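PDB 1SP3: cytochrome c, putative from Shewanella oneidensis, which carries eight c-type hemes in a single chain and probably serves as a respiratory oxidoreductase, consistent with reduction of tetrathionate. Local coordinates for residues A[18-23]-A[92-97]; A[64-69]-A[345-350]; A[238-243]-A[284-289]; A[414-419]-A[432-437]. All coordinates share one frame; numbering follows the deposited sequence.

Interaction 1: A[18-23]-A[92-97]; sequences VTTQCL and DKTKVD. With HEC (heme c), chain C.
Helix 15-34, which carries the CXXCH heme motif beginning at Cys22, presses Thr19, Thr20 and Leu23 against the 3-10 turn 93-95 and Val96, just ahead of another such motif at Cys98. Thr19 is the polar link: its hydroxyl OG1 donates to Val96 O at 2.6 Å, approaching nearly along the C=O axis (166°). With OG1 anti to the carbonyl carbon (chi1 -71°), the methyl CG2 is left to lie 3.4 Å from Lys93 O. Thr20 and Thr94 run side by side in the same direction, Thr20 CG2 meeting Thr94 CB at 3.8 Å. Leu23 crosses both Lys93 and Thr94 at about a right angle; its CD1 reaches Thr94 CG2 at 3.8 Å, and CD2 lies against Lys93 CB. An Asx turn shapes the opposing loop: Asp92 OD1 accepts from Thr94 N and Thr94 OG1 on the same face of its carboxylate. On the far side of the helix, Cys22 SG is covalently bound to CAB of the heme (1.9 Å). An alanine at Thr19 would probably leave Val96 O without this donor and open a small gap beside Lys93 O. A single hydroxyl bond, set among methyl contacts and backbone carbonyls, is consistent with a defined spacing between the helix bearing one heme and the loop whose Val96 and Asp97 line the pocket of another.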
# COMPACT_ATOMS: atom_id res chain seq x y z
N VAL A 18 -10.61 19.42 -18.40
CA VAL A 18 -11.13 19.84 -17.13
C VAL A 18 -10.02 20.51 -16.38
O VAL A 18 -10.22 21.58 -15.86
CB VAL A 18 -11.76 18.71 -16.31
CG1 VAL A 18 -12.22 19.24 -14.93
CG2 VAL A 18 -12.99 18.13 -17.07
N THR A 19 -8.84 19.89 -16.36
CA THR A 19 -7.79 20.38 -15.49
C THR A 19 -7.35 21.73 -15.98
O THR A 19 -6.99 22.61 -15.17
CB THR A 19 -6.54 19.44 -15.44
OG1 THR A 19 -6.88 18.28 -14.74
CG2 THR A 19 -5.41 20.05 -14.52
N THR A 20 -7.26 21.86 -17.31
CA THR A 20 -6.86 23.15 -17.83
C THR A 20 -7.79 24.31 -17.45
O THR A 20 -7.30 25.44 -17.18
CB THR A 20 -6.23 23.16 -19.31
OG1 THR A 20 -6.83 24.15 -20.17
CG2 THR A 20 -6.26 21.93 -20.01
N GLN A 21 -9.06 24.01 -17.26
CA GLN A 21 -9.91 24.98 -16.55
C GLN A 21 -9.49 25.28 -15.09
O GLN A 21 -9.24 26.48 -14.74
CB GLN A 21 -11.37 24.56 -16.63
CG GLN A 21 -11.94 24.81 -18.09
CD GLN A 21 -11.56 26.22 -18.60
OE1 GLN A 21 -11.86 27.24 -17.94
NE2 GLN A 21 -10.88 26.28 -19.77
N CYS A 22 -9.41 24.22 -14.25
CA CYS A 22 -9.04 24.37 -12.82
C CYS A 22 -7.80 25.27 -12.65
O CYS A 22 -7.72 26.13 -11.78
CB CYS A 22 -8.75 23.01 -12.18
SG CYS A 22 -10.01 21.76 -12.44
N LEU A 23 -6.84 25.07 -13.50
CA LEU A 23 -5.64 25.92 -13.48
C LEU A 23 -5.89 27.43 -13.80
O LEU A 23 -5.08 28.18 -13.52
CB LEU A 23 -4.62 25.42 -14.49
CG LEU A 23 -4.22 23.95 -14.36
CD1 LEU A 23 -3.51 23.52 -15.65
CD2 LEU A 23 -3.29 23.84 -13.22
N ASP A 92 4.09 18.79 -16.63
CA ASP A 92 2.87 19.29 -17.23
C ASP A 92 1.65 19.40 -16.28
O ASP A 92 0.92 18.39 -15.99
CB ASP A 92 2.52 18.40 -18.41
CG ASP A 92 1.44 18.98 -19.27
OD1 ASP A 92 0.73 19.98 -18.84
OD2 ASP A 92 1.18 18.45 -20.39
N LYS A 93 1.36 20.65 -15.91
CA LYS A 93 0.24 20.93 -14.98
C LYS A 93 -1.12 20.51 -15.49
O LYS A 93 -1.99 20.15 -14.70
CB LYS A 93 0.24 22.38 -14.49
CG LYS A 93 1.43 22.70 -13.57
CD LYS A 93 2.08 24.01 -14.03
CE LYS A 93 3.34 24.36 -13.26
NZ LYS A 93 2.92 25.50 -12.46
N THR A 94 -1.34 20.56 -16.81
CA THR A 94 -2.67 20.10 -17.29
C THR A 94 -2.93 18.60 -17.17
O THR A 94 -4.08 18.14 -17.44
CB THR A 94 -2.96 20.56 -18.73
OG1 THR A 94 -2.10 19.83 -19.58
CG2 THR A 94 -2.46 22.00 -18.94
N LYS A 95 -1.93 17.84 -16.77
CA LYS A 95 -2.09 16.39 -16.57
C LYS A 95 -2.40 15.94 -15.15
O LYS A 95 -2.43 14.75 -14.86
CB LYS A 95 -0.83 15.63 -17.06
CG LYS A 95 -0.54 15.87 -18.56
CD LYS A 95 -1.80 15.73 -19.41
CE LYS A 95 -1.49 15.92 -20.95
NZ LYS A 95 -2.66 15.46 -21.80
N VAL A 96 -2.64 16.87 -14.23
CA VAL A 96 -2.97 16.47 -12.85
C VAL A 96 -4.40 16.07 -12.84
O VAL A 96 -5.16 16.64 -13.59
CB VAL A 96 -2.69 17.62 -11.91
CG1 VAL A 96 -3.09 17.29 -10.46
CG2 VAL A 96 -1.20 17.96 -12.05
N ASP A 97 -4.76 15.07 -12.04
CA ASP A 97 -6.16 14.72 -11.90
C ASP A 97 -6.71 15.41 -10.63
O ASP A 97 -6.34 15.03 -9.51
CB ASP A 97 -6.29 13.18 -11.88
CG ASP A 97 -7.77 12.69 -11.82
OD1 ASP A 97 -8.71 13.47 -11.40
OD2 ASP A 97 -8.08 11.50 -12.16
FE HEC C . -12.07 25.97 -7.32
CHA HEC C . -12.55 26.46 -4.06
CHB HEC C . -11.20 22.70 -6.78
CHC HEC C . -12.18 25.32 -10.71
CHD HEC C . -12.20 29.31 -7.96
NA HEC C . -11.87 24.77 -5.70
C1A HEC C . -12.20 25.17 -4.43
C2A HEC C . -12.02 24.04 -3.57
C3A HEC C . -11.65 22.99 -4.33
C4A HEC C . -11.54 23.45 -5.69
CMA HEC C . -11.41 21.53 -3.85
CAA HEC C . -12.29 24.04 -2.04
CBA HEC C . -13.72 23.46 -2.00
CGA HEC C . -14.27 23.45 -0.62
O1A HEC C . -15.41 22.90 -0.46
O2A HEC C . -13.56 23.98 0.29
NB HEC C . -11.77 24.32 -8.56
C1B HEC C . -11.38 23.07 -8.08
C2B HEC C . -11.23 22.21 -9.24
C3B HEC C . -11.51 22.94 -10.32
C4B HEC C . -11.87 24.27 -9.91
CMB HEC C . -10.81 20.72 -9.19
CAB HEC C . -11.60 22.44 -11.76
CBB HEC C . -12.55 21.48 -11.85
NC HEC C . -12.20 27.08 -8.98
C1C HEC C . -12.19 26.63 -10.28
C2C HEC C . -12.24 27.77 -11.16
C3C HEC C . -12.24 28.88 -10.39
C4C HEC C . -12.20 28.46 -9.01
CMC HEC C . -12.22 27.66 -12.72
CAC HEC C . -12.26 30.41 -10.83
CBC HEC C . -13.04 30.86 -11.85
ND HEC C . -12.36 27.63 -6.19
C1D HEC C . -12.36 28.92 -6.66
C2D HEC C . -12.51 29.84 -5.53
C3D HEC C . -12.64 28.94 -4.36
C4D HEC C . -12.53 27.59 -4.85
CMD HEC C . -12.54 31.40 -5.50
CAD HEC C . -12.76 29.42 -2.91
CBD HEC C . -11.33 29.75 -2.53
CGD HEC C . -11.24 30.45 -1.17
O1D HEC C . -11.48 31.71 -1.05
O2D HEC C . -10.97 29.74 -0.16

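Interaction 2: A[64-69]-A[345-350]; sequences CVAISS and FITPKT. With HEC (heme c), chain D.
Val65 and Ala66 pack against Ile346, Thr347 and Pro348 in the closely fitted half of this buried loop-to-loop contact. The branch CG1 of Val65, anti to its backbone N (chi1 -172°), touches Ile346 O and reaches Pro348 CD at 3.9 Å, the two side chains crossing at about a right angle. The methyl CB of Ala66 lies against Thr347 CG2 at 3.8 Å. Past these apolar contacts the loops are joined by polar groups: a water lies 3.0 Å from Ala66 O and also close to Pro348 O. Farther on, toward the partly exposed end, Lys349 lies across Ser69. Its chain is extended as far as CE and bends at the last torsion, chi4 79°, where NZ turns in to donate to Ser69 O at 3.0 Å, in the carbonyl plane and on a lone pair. Its CB also lies 3.4 Å from Ser69 OG. An alanine in place of Lys349 would probably leave Ser69 O without this charged donor and uncover the outer end of the seam. The inner side of 64-69 faces the heme: Ile67 CD1 comes within 3.4 Å of heme C1B. Cys64 CB lies 3.6 Å from heme CMB, a methyl. The arrangement is that of a heme-pocket wall backed by a second loop, here one following strand 344-345, at the heme to which Lys56 is bonded.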
# COMPACT_ATOMS: atom_id res chain seq x y z
N CYS A 64 1.59 -7.50 -8.20
CA CYS A 64 1.86 -7.26 -9.62
C CYS A 64 3.30 -7.00 -9.95
O CYS A 64 3.67 -6.88 -11.14
CB CYS A 64 0.86 -6.20 -10.21
SG CYS A 64 -0.92 -6.84 -10.26
N VAL A 65 4.15 -6.87 -8.92
CA VAL A 65 5.61 -6.78 -9.12
C VAL A 65 6.10 -5.35 -9.37
O VAL A 65 6.80 -4.77 -8.53
CB VAL A 65 6.15 -7.74 -10.22
CG1 VAL A 65 7.71 -7.72 -10.24
CG2 VAL A 65 5.70 -9.20 -9.94
N ALA A 66 5.77 -4.76 -10.51
CA ALA A 66 6.37 -3.50 -10.84
C ALA A 66 5.64 -2.86 -11.97
O ALA A 66 5.15 -3.51 -12.95
CB ALA A 66 7.83 -3.64 -11.25
N ILE A 67 5.60 -1.54 -11.82
CA ILE A 67 4.93 -0.66 -12.77
C ILE A 67 5.43 -0.60 -14.22
O ILE A 67 4.60 -0.42 -15.15
CB ILE A 67 4.90 0.73 -12.08
CG1 ILE A 67 3.50 0.97 -11.69
CG2 ILE A 67 5.69 1.90 -12.75
CD1 ILE A 67 3.33 0.58 -10.29
N SER A 68 6.76 -0.68 -14.43
CA SER A 68 7.34 -0.47 -15.77
C SER A 68 6.91 -1.51 -16.75
O SER A 68 6.84 -2.72 -16.41
CB SER A 68 8.84 -0.36 -15.76
OG SER A 68 9.36 -1.49 -15.10
N SER A 69 6.53 -1.01 -17.95
CA SER A 69 5.94 -1.75 -19.03
C SER A 69 4.48 -2.09 -18.77
O SER A 69 3.79 -2.60 -19.67
CB SER A 69 6.81 -2.99 -19.38
OG SER A 69 6.67 -3.97 -18.37
N PHE A 345 15.53 -10.44 -9.15
CA PHE A 345 14.12 -10.49 -9.57
C PHE A 345 13.90 -9.67 -10.83
O PHE A 345 14.51 -8.59 -10.99
CB PHE A 345 13.21 -9.99 -8.41
CG PHE A 345 13.03 -11.04 -7.34
CD1 PHE A 345 13.46 -10.79 -6.03
CD2 PHE A 345 12.42 -12.25 -7.64
CE1 PHE A 345 13.31 -11.74 -5.07
CE2 PHE A 345 12.22 -13.22 -6.64
CZ PHE A 345 12.69 -12.95 -5.37
N ILE A 346 13.04 -10.18 -11.69
CA ILE A 346 12.70 -9.58 -12.95
C ILE A 346 11.43 -8.81 -12.83
O ILE A 346 10.58 -9.23 -12.08
CB ILE A 346 12.45 -10.68 -13.94
CG1 ILE A 346 13.79 -11.38 -14.22
CG2 ILE A 346 11.64 -10.15 -15.21
CD1 ILE A 346 13.62 -12.66 -15.12
N THR A 347 11.32 -7.71 -13.59
CA THR A 347 10.15 -6.89 -13.62
C THR A 347 9.54 -7.18 -14.96
O THR A 347 10.01 -6.63 -15.94
CB THR A 347 10.54 -5.38 -13.55
OG1 THR A 347 11.53 -5.12 -14.56
CG2 THR A 347 11.26 -5.03 -12.23
N PRO A 348 8.56 -8.06 -15.04
CA PRO A 348 8.08 -8.52 -16.35
C PRO A 348 6.93 -7.67 -16.87
O PRO A 348 6.29 -7.01 -16.10
CB PRO A 348 7.60 -9.93 -16.06
CG PRO A 348 7.03 -9.79 -14.73
CD PRO A 348 7.90 -8.78 -13.95
N LYS A 349 6.72 -7.72 -18.17
CA LYS A 349 5.56 -7.12 -18.75
C LYS A 349 4.37 -8.09 -18.62
O LYS A 349 4.40 -9.19 -19.15
CB LYS A 349 5.87 -6.73 -20.24
CG LYS A 349 4.62 -6.12 -21.00
CD LYS A 349 5.12 -5.63 -22.39
CE LYS A 349 4.17 -4.68 -23.07
NZ LYS A 349 4.26 -3.32 -22.55
N THR A 350 3.33 -7.72 -17.87
CA THR A 350 2.19 -8.58 -17.78
C THR A 350 1.10 -7.99 -18.61
O THR A 350 0.34 -8.72 -19.23
CB THR A 350 1.66 -8.70 -16.34
OG1 THR A 350 1.39 -7.38 -15.83
CG2 THR A 350 2.69 -9.38 -15.36
FE HEC D . -0.30 -0.17 -6.86
CHA HEC D . 1.57 0.87 -4.07
CHB HEC D . 2.46 -1.86 -8.05
CHC HEC D . -1.99 -1.00 -9.71
CHD HEC D . -3.10 1.32 -5.65
NA HEC D . 1.69 -0.50 -6.18
C1A HEC D . 2.24 0.04 -5.00
C2A HEC D . 3.63 -0.42 -4.93
C3A HEC D . 3.90 -1.18 -6.04
C4A HEC D . 2.66 -1.23 -6.83
CMA HEC D . 5.29 -1.88 -6.36
CAA HEC D . 4.62 -0.11 -3.75
CBA HEC D . 4.79 -1.35 -2.82
CGA HEC D . 3.40 -1.90 -2.39
O1A HEC D . 2.99 -2.96 -2.95
O2A HEC D . 2.62 -1.34 -1.51
NB HEC D . 0.11 -1.22 -8.57
C1B HEC D . 1.37 -1.79 -8.86
C2B HEC D . 1.33 -2.35 -10.20
C3B HEC D . 0.07 -2.14 -10.64
C4B HEC D . -0.69 -1.41 -9.62
CMB HEC D . 2.54 -3.09 -10.86
CAB HEC D . -0.54 -2.51 -12.02
CBB HEC D . -0.20 -3.67 -12.68
NC HEC D . -2.30 0.09 -7.58
C1C HEC D . -2.76 -0.34 -8.79
C2C HEC D . -4.15 0.02 -8.89
C3C HEC D . -4.49 0.66 -7.72
C4C HEC D . -3.29 0.72 -6.89
CMC HEC D . -4.99 -0.31 -10.16
CAC HEC D . -5.89 1.26 -7.31
CBC HEC D . -7.08 0.55 -7.24
ND HEC D . -0.72 0.91 -5.09
C1D HEC D . -1.95 1.52 -4.92
C2D HEC D . -1.80 2.39 -3.72
C3D HEC D . -0.35 2.27 -3.22
C4D HEC D . 0.25 1.32 -4.14
CMD HEC D . -2.89 3.26 -3.10
CAD HEC D . 0.30 2.95 -1.95
CBD HEC D . 0.07 1.99 -0.77
CGD HEC D . 0.44 2.58 0.61
O1D HEC D . -0.23 2.13 1.56
O2D HEC D . 1.38 3.45 0.86
O HOH W 1 7.05 -5.37 -14.41

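Interaction 3: A[238-243]-A[284-289]; sequences PFFAKN and VKPQYA
Phe240 and Val284 form a single antiparallel hydrogen-bonded bridge that joins the loop after helix 232-236 to the lead-in of strand 287-291, with Phe240 N donating to Val284 O at 2.9 Å and Val284 N returning a bond to Phe240 O at 2.8 Å, both nearly straight. Val284 O also receives a CA-H...O contact from Phe239 CA. Above the bridge, Val284 CB lies over one face of the Phe240 ring in a CH-pi contact, 3.7 Å from the ring centroid and 18° off the normal. The ring comes back over its own bridge partner because its CG sits between the backbone N and the carbonyl carbon (chi1 69°). Val284 CG1 closes on Phe240 CZ at 3.4 Å, and its other methyl, CG2, rests on Ala241 CB. Pro286 CA meets the edge of the same ring, near its plane. Phe239 points the opposite way from Phe240 and runs alongside Lys285, whose CG lies 3.6 Å from Phe239 CE2; Arg420 makes a cation-pi contact with this ring and a hydrogen bond to Pro238 O. The polar backbone atoms of the bridge thus satisfy each other beneath the apolar cover of the Phe240 ring, while the Phe239 side carries a cationic partner.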
# COMPACT_ATOMS: atom_id res chain seq x y z
N PRO A 238 -6.76 -5.90 16.66
CA PRO A 238 -6.60 -7.37 16.81
C PRO A 238 -6.85 -8.09 15.50
O PRO A 238 -6.39 -9.24 15.36
CB PRO A 238 -7.70 -7.78 17.80
CG PRO A 238 -8.76 -6.49 17.79
CD PRO A 238 -7.91 -5.35 17.43
N PHE A 239 -7.57 -7.47 14.55
CA PHE A 239 -7.85 -8.10 13.25
C PHE A 239 -7.91 -7.07 12.12
O PHE A 239 -8.39 -5.91 12.33
CB PHE A 239 -9.19 -8.85 13.25
CG PHE A 239 -9.24 -10.02 14.26
CD1 PHE A 239 -9.81 -9.84 15.54
CD2 PHE A 239 -8.68 -11.26 13.94
CE1 PHE A 239 -9.92 -10.95 16.46
CE2 PHE A 239 -8.76 -12.39 14.85
CZ PHE A 239 -9.40 -12.23 16.11
N PHE A 240 -7.46 -7.49 10.93
CA PHE A 240 -7.76 -6.78 9.71
C PHE A 240 -8.52 -7.69 8.71
O PHE A 240 -8.81 -8.88 8.99
CB PHE A 240 -6.46 -6.21 9.18
CG PHE A 240 -5.49 -7.24 8.69
CD1 PHE A 240 -5.53 -7.66 7.38
CD2 PHE A 240 -4.48 -7.73 9.52
CE1 PHE A 240 -4.60 -8.58 6.91
CE2 PHE A 240 -3.57 -8.68 9.08
CZ PHE A 240 -3.60 -9.10 7.80
N ALA A 241 -8.83 -7.16 7.52
CA ALA A 241 -9.71 -7.86 6.57
C ALA A 241 -10.96 -8.37 7.34
O ALA A 241 -11.34 -9.51 7.28
CB ALA A 241 -8.97 -9.05 5.89
N LYS A 242 -11.53 -7.51 8.14
CA LYS A 242 -12.66 -7.88 8.96
C LYS A 242 -13.88 -8.24 8.15
O LYS A 242 -14.65 -9.08 8.58
CB LYS A 242 -12.98 -6.70 9.85
CG LYS A 242 -12.13 -6.55 11.07
CD LYS A 242 -12.47 -5.15 11.72
CE LYS A 242 -11.66 -4.98 12.97
NZ LYS A 242 -11.99 -3.72 13.71
N ASN A 243 -14.09 -7.60 6.99
CA ASN A 243 -15.39 -7.69 6.29
C ASN A 243 -15.35 -8.46 4.98
O ASN A 243 -16.39 -8.86 4.48
CB ASN A 243 -15.99 -6.30 6.06
CG ASN A 243 -16.25 -5.58 7.38
OD1 ASN A 243 -16.71 -6.19 8.35
ND2 ASN A 243 -15.87 -4.32 7.45
N VAL A 284 -8.15 -11.44 9.85
CA VAL A 284 -6.78 -11.88 9.89
C VAL A 284 -6.03 -11.26 11.07
O VAL A 284 -6.07 -10.00 11.27
CB VAL A 284 -6.06 -11.53 8.57
CG1 VAL A 284 -4.70 -12.19 8.50
CG2 VAL A 284 -6.89 -12.03 7.36
N LYS A 285 -5.36 -12.10 11.84
CA LYS A 285 -4.47 -11.58 12.83
C LYS A 285 -3.24 -11.10 12.13
O LYS A 285 -2.68 -11.73 11.19
CB LYS A 285 -4.07 -12.65 13.83
CG LYS A 285 -5.26 -13.21 14.63
CD LYS A 285 -4.83 -14.43 15.43
CE LYS A 285 -6.02 -14.88 16.33
NZ LYS A 285 -5.88 -16.30 16.81
N PRO A 286 -2.78 -9.96 12.59
CA PRO A 286 -1.48 -9.44 12.16
C PRO A 286 -0.34 -10.34 12.67
O PRO A 286 -0.52 -11.06 13.61
CB PRO A 286 -1.39 -8.08 12.86
CG PRO A 286 -2.79 -7.67 13.13
CD PRO A 286 -3.50 -8.99 13.46
N GLN A 287 0.80 -10.29 11.99
CA GLN A 287 2.12 -10.67 12.56
C GLN A 287 2.78 -9.53 13.29
O GLN A 287 2.62 -8.41 12.92
CB GLN A 287 3.08 -10.97 11.39
CG GLN A 287 2.43 -11.95 10.53
CD GLN A 287 2.90 -13.23 10.93
OE1 GLN A 287 2.27 -13.88 11.79
NE2 GLN A 287 4.10 -13.58 10.45
N TYR A 288 3.55 -9.82 14.32
CA TYR A 288 4.10 -8.71 15.13
C TYR A 288 5.59 -8.58 14.93
O TYR A 288 6.28 -9.60 14.90
CB TYR A 288 3.74 -8.96 16.58
CG TYR A 288 2.19 -9.01 16.65
CD1 TYR A 288 1.50 -10.23 16.68
CD2 TYR A 288 1.46 -7.85 16.63
CE1 TYR A 288 0.10 -10.29 16.71
CE2 TYR A 288 0.08 -7.88 16.68
CZ TYR A 288 -0.57 -9.09 16.75
OH TYR A 288 -1.92 -9.08 16.71
N ALA A 289 6.11 -7.39 14.89
CA ALA A 289 7.55 -7.30 14.74
C ALA A 289 8.07 -6.04 15.37
O ALA A 289 7.35 -5.03 15.38
CB ALA A 289 8.00 -7.49 13.26

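Interaction 4: A[414-419]-A[432-437]; sequences CHNKGT and PMKNKQ. With HEC (heme c), chain J.
His415 and Met433 meet beside the heme whose iron His415 binds. The bond from His415 NE2 to the iron, heme FE, is 2.1 Å long, and His226 supplies the other axial nitrogen. Cys414 SG is covalently bound to heme CAC (2.0 Å). Met433 fills the angle between imidazole and porphyrin. Its chain runs extended from the backbone to SD and then bends, chi3 -90°, which brings the methyl CE to 3.5 Å from both His415 CG and heme CHB. The sulfur lies obliquely to the imidazole, Met433 SD being 4.7 Å from the ring centroid. Pro432 CG approaches the edge of the same ring near its plane, 4.2 Å from His415 CE1, and also rests on heme C3D at 3.7 Å.

Farther out, Asp431 ties the two segments together: OD1 accepts from His415 ND1 and Met433 N, and OD2 from Asn416 N. Together with the iron bond at NE2, this bond at ND1 would hold the imidazole's rotation, and it is likely to strengthen the ring as an electron donor to the iron. At the outer edge, Lys434 NZ donates to Asn416 OD1 at 3.0 Å in the carbonyl plane, while Asn416 ND2 is held by Asn412. A type II' turn from His415 to Gly418, closed by Gly418 N to His415 O, reverses the chain directly after the ligand. Cys414 and His415 are the closing pair of a CXXCH motif, and the whole is the bis-histidine site of a multiheme c-type cytochrome, with its proximal histidine hydrogen-bonded to a carboxylate.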
# COMPACT_ATOMS: atom_id res chain seq x y z
N CYS A 414 -1.81 -12.43 24.92
CA CYS A 414 -0.35 -12.58 24.82
C CYS A 414 0.26 -13.46 25.87
O CYS A 414 1.19 -14.16 25.52
CB CYS A 414 0.34 -11.22 24.91
SG CYS A 414 -0.28 -10.09 23.58
N HIS A 415 -0.18 -13.38 27.14
CA HIS A 415 0.47 -14.08 28.26
C HIS A 415 -0.28 -15.40 28.54
O HIS A 415 -1.32 -15.63 27.89
CB HIS A 415 0.56 -13.19 29.55
CG HIS A 415 1.40 -11.94 29.35
ND1 HIS A 415 2.76 -11.98 29.19
CD2 HIS A 415 1.05 -10.65 29.23
CE1 HIS A 415 3.23 -10.76 29.00
NE2 HIS A 415 2.21 -9.92 29.05
N ASN A 416 0.24 -16.24 29.43
CA ASN A 416 -0.47 -17.49 29.84
C ASN A 416 -0.72 -18.37 28.61
O ASN A 416 0.18 -18.66 27.85
CB ASN A 416 -1.79 -17.14 30.57
CG ASN A 416 -1.56 -16.41 31.88
OD1 ASN A 416 -0.50 -16.54 32.49
ND2 ASN A 416 -2.53 -15.59 32.28
N LYS A 417 -1.96 -18.69 28.31
CA LYS A 417 -2.11 -19.56 27.14
C LYS A 417 -2.15 -18.76 25.84
O LYS A 417 -2.25 -19.33 24.77
CB LYS A 417 -3.34 -20.46 27.33
CG LYS A 417 -3.23 -21.33 28.63
CD LYS A 417 -4.63 -21.61 29.29
CE LYS A 417 -4.73 -23.10 29.85
NZ LYS A 417 -5.99 -23.52 30.61
N GLY A 418 -2.04 -17.42 25.92
CA GLY A 418 -2.04 -16.57 24.71
C GLY A 418 -0.93 -16.88 23.72
O GLY A 418 0.20 -17.21 24.09
N THR A 419 -1.24 -16.76 22.43
CA THR A 419 -0.23 -16.98 21.38
C THR A 419 -0.01 -15.80 20.44
O THR A 419 0.70 -15.95 19.41
CB THR A 419 -0.72 -18.15 20.43
OG1 THR A 419 -2.16 -18.01 20.22
CG2 THR A 419 -0.49 -19.57 21.10
N PRO A 432 7.38 -13.05 29.26
CA PRO A 432 7.95 -12.15 30.28
C PRO A 432 7.21 -12.17 31.61
O PRO A 432 7.83 -11.77 32.60
CB PRO A 432 7.79 -10.75 29.69
CG PRO A 432 7.42 -10.88 28.30
CD PRO A 432 7.11 -12.31 28.00
N MET A 433 5.95 -12.59 31.63
CA MET A 433 5.20 -12.73 32.86
C MET A 433 5.56 -14.01 33.65
O MET A 433 5.47 -14.01 34.87
CB MET A 433 3.73 -12.76 32.52
CG MET A 433 2.84 -12.61 33.70
SD MET A 433 1.15 -13.14 33.25
CE MET A 433 0.60 -11.75 32.76
N LYS A 434 5.94 -15.09 32.97
CA LYS A 434 6.34 -16.36 33.61
C LYS A 434 7.79 -16.22 34.06
O LYS A 434 8.27 -16.97 34.94
CB LYS A 434 6.24 -17.58 32.67
CG LYS A 434 4.87 -17.81 32.00
CD LYS A 434 4.25 -19.12 32.37
CE LYS A 434 2.73 -19.15 32.15
NZ LYS A 434 2.00 -18.09 32.90
N ASN A 435 8.46 -15.21 33.51
CA ASN A 435 9.90 -15.26 33.41
C ASN A 435 10.59 -13.93 33.49
O ASN A 435 10.95 -13.36 32.46
CB ASN A 435 10.23 -15.86 32.08
CG ASN A 435 11.44 -16.68 32.14
OD1 ASN A 435 11.34 -17.92 32.13
ND2 ASN A 435 12.63 -16.02 32.22
N LYS A 436 10.79 -13.46 34.72
CA LYS A 436 11.32 -12.12 34.99
C LYS A 436 12.83 -12.15 35.12
O LYS A 436 13.39 -11.62 36.09
CB LYS A 436 10.69 -11.51 36.28
CG LYS A 436 9.85 -12.47 37.21
CD LYS A 436 10.73 -13.47 38.06
CE LYS A 436 9.89 -14.62 38.74
NZ LYS A 436 9.28 -15.70 37.85
N GLN A 437 13.50 -12.77 34.15
CA GLN A 437 14.95 -13.00 34.28
C GLN A 437 15.80 -12.60 33.08
O GLN A 437 17.00 -12.26 33.25
CB GLN A 437 15.28 -14.48 34.62
CG GLN A 437 14.60 -15.07 35.85
CD GLN A 437 14.07 -16.49 35.57
OE1 GLN A 437 12.87 -16.75 35.78
NE2 GLN A 437 14.95 -17.39 35.11
FE HEC J . 2.21 -7.87 29.16
CHA HEC J . 5.52 -7.71 29.98
CHB HEC J . 1.45 -8.34 32.42
CHC HEC J . -1.15 -7.40 28.54
CHD HEC J . 2.80 -8.17 25.90
NA HEC J . 3.31 -7.96 30.89
C1A HEC J . 4.67 -7.94 31.01
C2A HEC J . 5.03 -8.26 32.40
C3A HEC J . 3.89 -8.43 33.08
C4A HEC J . 2.80 -8.24 32.13
CMA HEC J . 3.70 -8.82 34.58
CAA HEC J . 6.49 -8.36 32.89
CBA HEC J . 7.02 -6.93 33.04
CGA HEC J . 6.34 -6.17 34.19
O1A HEC J . 6.63 -6.47 35.42
O2A HEC J . 5.54 -5.23 33.84
NB HEC J . 0.45 -7.86 30.27
C1B HEC J . 0.41 -8.03 31.62
C2B HEC J . -0.93 -7.85 32.05
C3B HEC J . -1.65 -7.56 30.96
C4B HEC J . -0.78 -7.58 29.85
CMB HEC J . -1.44 -7.99 33.55
CAB HEC J . -3.15 -7.19 30.94
CBB HEC J . -3.57 -6.00 31.48
NC HEC J . 1.01 -7.84 27.57
C1C HEC J . -0.35 -7.69 27.48
C2C HEC J . -0.76 -7.81 26.11
C3C HEC J . 0.34 -8.05 25.40
C4C HEC J . 1.48 -8.08 26.30
CMC HEC J . -2.23 -7.70 25.62
CAC HEC J . 0.58 -8.26 23.85
CBC HEC J . 0.32 -7.47 22.76
ND HEC J . 3.95 -8.00 28.09
C1D HEC J . 3.92 -7.95 26.71
C2D HEC J . 5.26 -7.67 26.30
C3D HEC J . 6.06 -7.53 27.56
C4D HEC J . 5.17 -7.74 28.63
CMD HEC J . 5.79 -7.50 24.87
CAD HEC J . 7.55 -7.22 27.68
CBD HEC J . 7.68 -5.70 28.00
CGD HEC J . 9.14 -5.43 28.13
O1D HEC J . 9.98 -5.87 27.32
O2D HEC J . 9.52 -4.77 29.09

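In the fold
Interactions 1 and 2 alternate along the chain, since 64-69 falls between 18-23 and 92-97 while its partner 345-350 comes much later; interaction 3 falls wholly within the span bridged by interaction 2, and interaction 4 follows near the C-terminus. Interactions 1 and 4 are the farthest apart, with centres about 58 Å from each other on opposite sides of the chain's centre. Interactions 3 and 4 are neighbours, their nearest atoms about 5 Å apart. The large mixed sheet lies behind interactions 2 and 3, through strands 344-345 and 287-291. Interaction 1 adjoins two hemes, and interactions 2 and 4 one further heme each, consistent with one chain spreading its redox centres across the fold.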